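Alginate lyase, family PL7 (Zobellia galactanivorans, PDB 3ZPY) is the catalytic domain of a marine alginate lyase that probably cleaves alginate by beta-elimination. Local coordinates at residues 17-28 / 44-52. Sequence-based numbering, arbitrary orientation.
Sequences INSFIGSPGSSA and TYSDDNYFY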
# COMPACT_ATOMS: atom_id res chain seq x y z
N ILE A 17 -10.42 -4.91 -3.63
CA ILE A 17 -9.65 -5.54 -2.53
C ILE A 17 -8.76 -6.65 -3.09
O ILE A 17 -9.27 -7.65 -3.59
CB ILE A 17 -10.60 -6.12 -1.47
CG1 ILE A 17 -11.43 -5.02 -0.87
CG2 ILE A 17 -9.78 -6.74 -0.34
CD1 ILE A 17 -12.61 -5.62 -0.07
N ASN A 18 -7.42 -6.39 -2.98
CA ASN A 18 -6.39 -7.41 -3.31
C ASN A 18 -6.11 -8.27 -2.06
O ASN A 18 -5.78 -7.72 -1.02
CB ASN A 18 -5.04 -6.80 -3.73
CG ASN A 18 -5.10 -5.72 -4.80
OD1 ASN A 18 -5.90 -5.74 -5.75
ND2 ASN A 18 -4.20 -4.82 -4.68
N SER A 19 -6.38 -9.59 -2.08
CA SER A 19 -6.17 -10.42 -0.92
C SER A 19 -5.88 -11.81 -1.31
O SER A 19 -5.67 -12.13 -2.53
CB SER A 19 -7.36 -10.28 0.06
OG SER A 19 -7.04 -10.79 1.33
N PHE A 20 -5.78 -12.68 -0.31
CA PHE A 20 -5.44 -14.08 -0.54
C PHE A 20 -6.55 -14.97 0.02
O PHE A 20 -7.30 -14.53 0.92
CB PHE A 20 -4.15 -14.46 0.24
CG PHE A 20 -2.89 -14.04 -0.46
CD1 PHE A 20 -2.42 -12.74 -0.35
CD2 PHE A 20 -2.15 -14.99 -1.25
CE1 PHE A 20 -1.31 -12.31 -1.07
CE2 PHE A 20 -1.03 -14.53 -1.95
CZ PHE A 20 -0.58 -13.23 -1.81
N ILE A 21 -6.62 -16.20 -0.48
CA ILE A 21 -7.39 -17.21 0.17
C ILE A 21 -6.48 -18.34 0.64
O ILE A 21 -5.37 -18.50 0.12
CB ILE A 21 -8.56 -17.73 -0.70
CG1 ILE A 21 -8.09 -18.58 -1.88
CG2 ILE A 21 -9.52 -16.61 -1.08
CD1 ILE A 21 -9.25 -19.36 -2.51
N GLY A 22 -6.97 -19.12 1.60
CA GLY A 22 -6.23 -20.26 2.13
C GLY A 22 -5.45 -19.84 3.34
O GLY A 22 -5.29 -18.63 3.61
N SER A 23 -4.97 -20.81 4.11
CA SER A 23 -4.12 -20.53 5.27
C SER A 23 -2.82 -19.84 4.82
O SER A 23 -2.33 -20.13 3.75
CB SER A 23 -3.78 -21.76 6.04
OG SER A 23 -4.95 -22.35 6.46
N PRO A 24 -2.28 -18.94 5.65
CA PRO A 24 -1.02 -18.31 5.23
C PRO A 24 0.10 -19.35 4.99
O PRO A 24 0.36 -20.24 5.80
CB PRO A 24 -0.67 -17.36 6.36
CG PRO A 24 -2.01 -17.03 6.94
CD PRO A 24 -2.84 -18.29 6.86
N GLY A 25 0.82 -19.19 3.88
CA GLY A 25 1.78 -20.18 3.51
C GLY A 25 2.17 -19.95 2.07
O GLY A 25 1.61 -19.13 1.40
N SER A 26 3.13 -20.71 1.58
CA SER A 26 3.63 -20.49 0.21
C SER A 26 2.58 -20.90 -0.84
O SER A 26 2.67 -20.45 -1.99
CB SER A 26 4.93 -21.26 0.00
OG SER A 26 4.66 -22.59 0.36
N SER A 27 1.58 -21.70 -0.43
CA SER A 27 0.54 -22.19 -1.35
C SER A 27 -0.78 -21.37 -1.32
O SER A 27 -1.71 -21.70 -2.10
CB SER A 27 0.20 -23.65 -1.06
OG SER A 27 -0.69 -23.77 0.06
N ALA A 28 -0.90 -20.36 -0.45
CA ALA A 28 -2.07 -19.46 -0.49
C ALA A 28 -2.21 -18.83 -1.88
O ALA A 28 -1.25 -18.67 -2.64
CB ALA A 28 -1.95 -18.39 0.60
N THR A 44 -19.28 -8.31 3.04
CA THR A 44 -19.06 -9.24 4.18
C THR A 44 -17.66 -9.83 4.27
O THR A 44 -17.36 -10.52 5.25
CB THR A 44 -20.09 -10.35 4.21
OG1 THR A 44 -19.97 -11.14 3.02
CG2 THR A 44 -21.50 -9.85 4.20
N TYR A 45 -16.80 -9.54 3.31
CA TYR A 45 -15.48 -10.17 3.35
C TYR A 45 -14.68 -9.84 4.62
O TYR A 45 -14.44 -8.65 4.92
CB TYR A 45 -14.65 -9.77 2.12
CG TYR A 45 -13.26 -10.36 2.13
CD1 TYR A 45 -13.05 -11.72 2.36
CD2 TYR A 45 -12.15 -9.53 2.05
CE1 TYR A 45 -11.77 -12.26 2.38
CE2 TYR A 45 -10.86 -10.05 2.12
CZ TYR A 45 -10.67 -11.39 2.33
OH TYR A 45 -9.37 -11.91 2.36
N SER A 46 -14.16 -10.89 5.28
CA SER A 46 -13.29 -10.75 6.43
C SER A 46 -12.55 -12.08 6.55
O SER A 46 -13.19 -13.13 6.51
CB SER A 46 -14.11 -10.43 7.70
OG SER A 46 -13.27 -10.21 8.81
N ASP A 47 -11.25 -11.97 6.87
CA ASP A 47 -10.49 -13.15 7.13
C ASP A 47 -9.43 -12.71 8.14
O ASP A 47 -8.60 -11.87 7.84
CB ASP A 47 -9.82 -13.66 5.85
CG ASP A 47 -8.99 -14.90 6.03
OD1 ASP A 47 -8.57 -15.26 7.17
OD2 ASP A 47 -8.71 -15.57 5.02
N ASP A 48 -9.45 -13.29 9.33
CA ASP A 48 -8.49 -12.86 10.35
C ASP A 48 -7.07 -13.10 10.01
O ASP A 48 -6.21 -12.51 10.65
CB ASP A 48 -8.80 -13.65 11.66
CG ASP A 48 -10.04 -13.17 12.36
OD1 ASP A 48 -10.71 -12.18 11.82
OD2 ASP A 48 -10.42 -13.79 13.42
N ASN A 49 -6.80 -13.89 8.95
CA ASN A 49 -5.40 -14.07 8.61
C ASN A 49 -4.87 -12.85 7.79
O ASN A 49 -3.66 -12.65 7.69
CB ASN A 49 -5.20 -15.29 7.75
CG ASN A 49 -5.27 -16.61 8.55
OD1 ASN A 49 -5.94 -17.55 8.12
ND2 ASN A 49 -4.76 -16.59 9.75
N TYR A 50 -5.79 -12.12 7.12
CA TYR A 50 -5.40 -11.13 6.08
C TYR A 50 -6.02 -9.74 6.17
O TYR A 50 -5.37 -8.74 5.89
CB TYR A 50 -5.76 -11.65 4.67
CG TYR A 50 -5.09 -12.97 4.33
CD1 TYR A 50 -3.68 -13.13 4.43
CD2 TYR A 50 -5.87 -14.08 3.99
CE1 TYR A 50 -3.14 -14.37 4.15
CE2 TYR A 50 -5.32 -15.32 3.70
CZ TYR A 50 -3.95 -15.47 3.79
OH TYR A 50 -3.38 -16.69 3.48
N PHE A 51 -7.32 -9.71 6.44
CA PHE A 51 -8.12 -8.52 6.18
C PHE A 51 -9.29 -8.57 7.12
O PHE A 51 -10.23 -9.37 6.91
CB PHE A 51 -8.60 -8.51 4.68
CG PHE A 51 -9.42 -7.27 4.32
CD1 PHE A 51 -8.78 -6.05 4.04
CD2 PHE A 51 -10.79 -7.34 4.25
CE1 PHE A 51 -9.53 -4.94 3.68
CE2 PHE A 51 -11.52 -6.25 3.87
CZ PHE A 51 -10.92 -5.06 3.58
N TYR A 52 -9.26 -7.69 8.17
CA TYR A 52 -10.22 -7.83 9.24
C TYR A 52 -10.38 -6.51 9.94
O TYR A 52 -9.64 -5.58 9.71
CB TYR A 52 -9.86 -9.00 10.19
CG TYR A 52 -8.54 -8.86 10.91
CD1 TYR A 52 -8.51 -8.19 12.13
CD2 TYR A 52 -7.34 -9.32 10.35
CE1 TYR A 52 -7.31 -8.02 12.82
CE2 TYR A 52 -6.10 -9.12 11.00
CZ TYR A 52 -6.15 -8.48 12.26
OH TYR A 52 -4.99 -8.27 12.92
O HOH W 1 -9.34 -14.58 2.55
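The Tyr50 ring lies between CB of Phe20 and CB of its own neighbour Asn49. CB of Phe20 makes a CH-pi contact over one face, offset toward the rim, 3.7 Å from CZ of Tyr50. CB of Asn49 sits over the centre of the opposite face. CG of Tyr50 is anti to its carbonyl carbon (chi1 -59°), which brings the ring against Phe20 and the hydroxyl to Gly22. That hydroxyl donates to O of Gly22 at 2.7 Å, from above the carbonyl plane. A phenylalanine here would probably leave O of Gly22 without this donor. CB of Ala28 and the Pro24 ring pack against OH of Tyr50. Pro24 also crosses the Asn49 side chain at about a right angle, CD to CG 3.4 Å. The contact joins strand 15-21 and the turn after it to the loop leading into 51-53, an outermost strand of the other sheet of the PL7 beta-sandwich (jelly roll). Farther along, OG of Ser19 donates to OH of Tyr45 at 2.8 Å. That OH donates to a water, which donates to O of Phe20 and OD2 of Asp47. CD1 of Ile17 packs against the Phe51 ring, 4.1 Å from CZ. Tyr50 and Phe51 face Asp47 in a classic beta bulge. OD1 of Asp47 closes an Asx turn with N of Asn49.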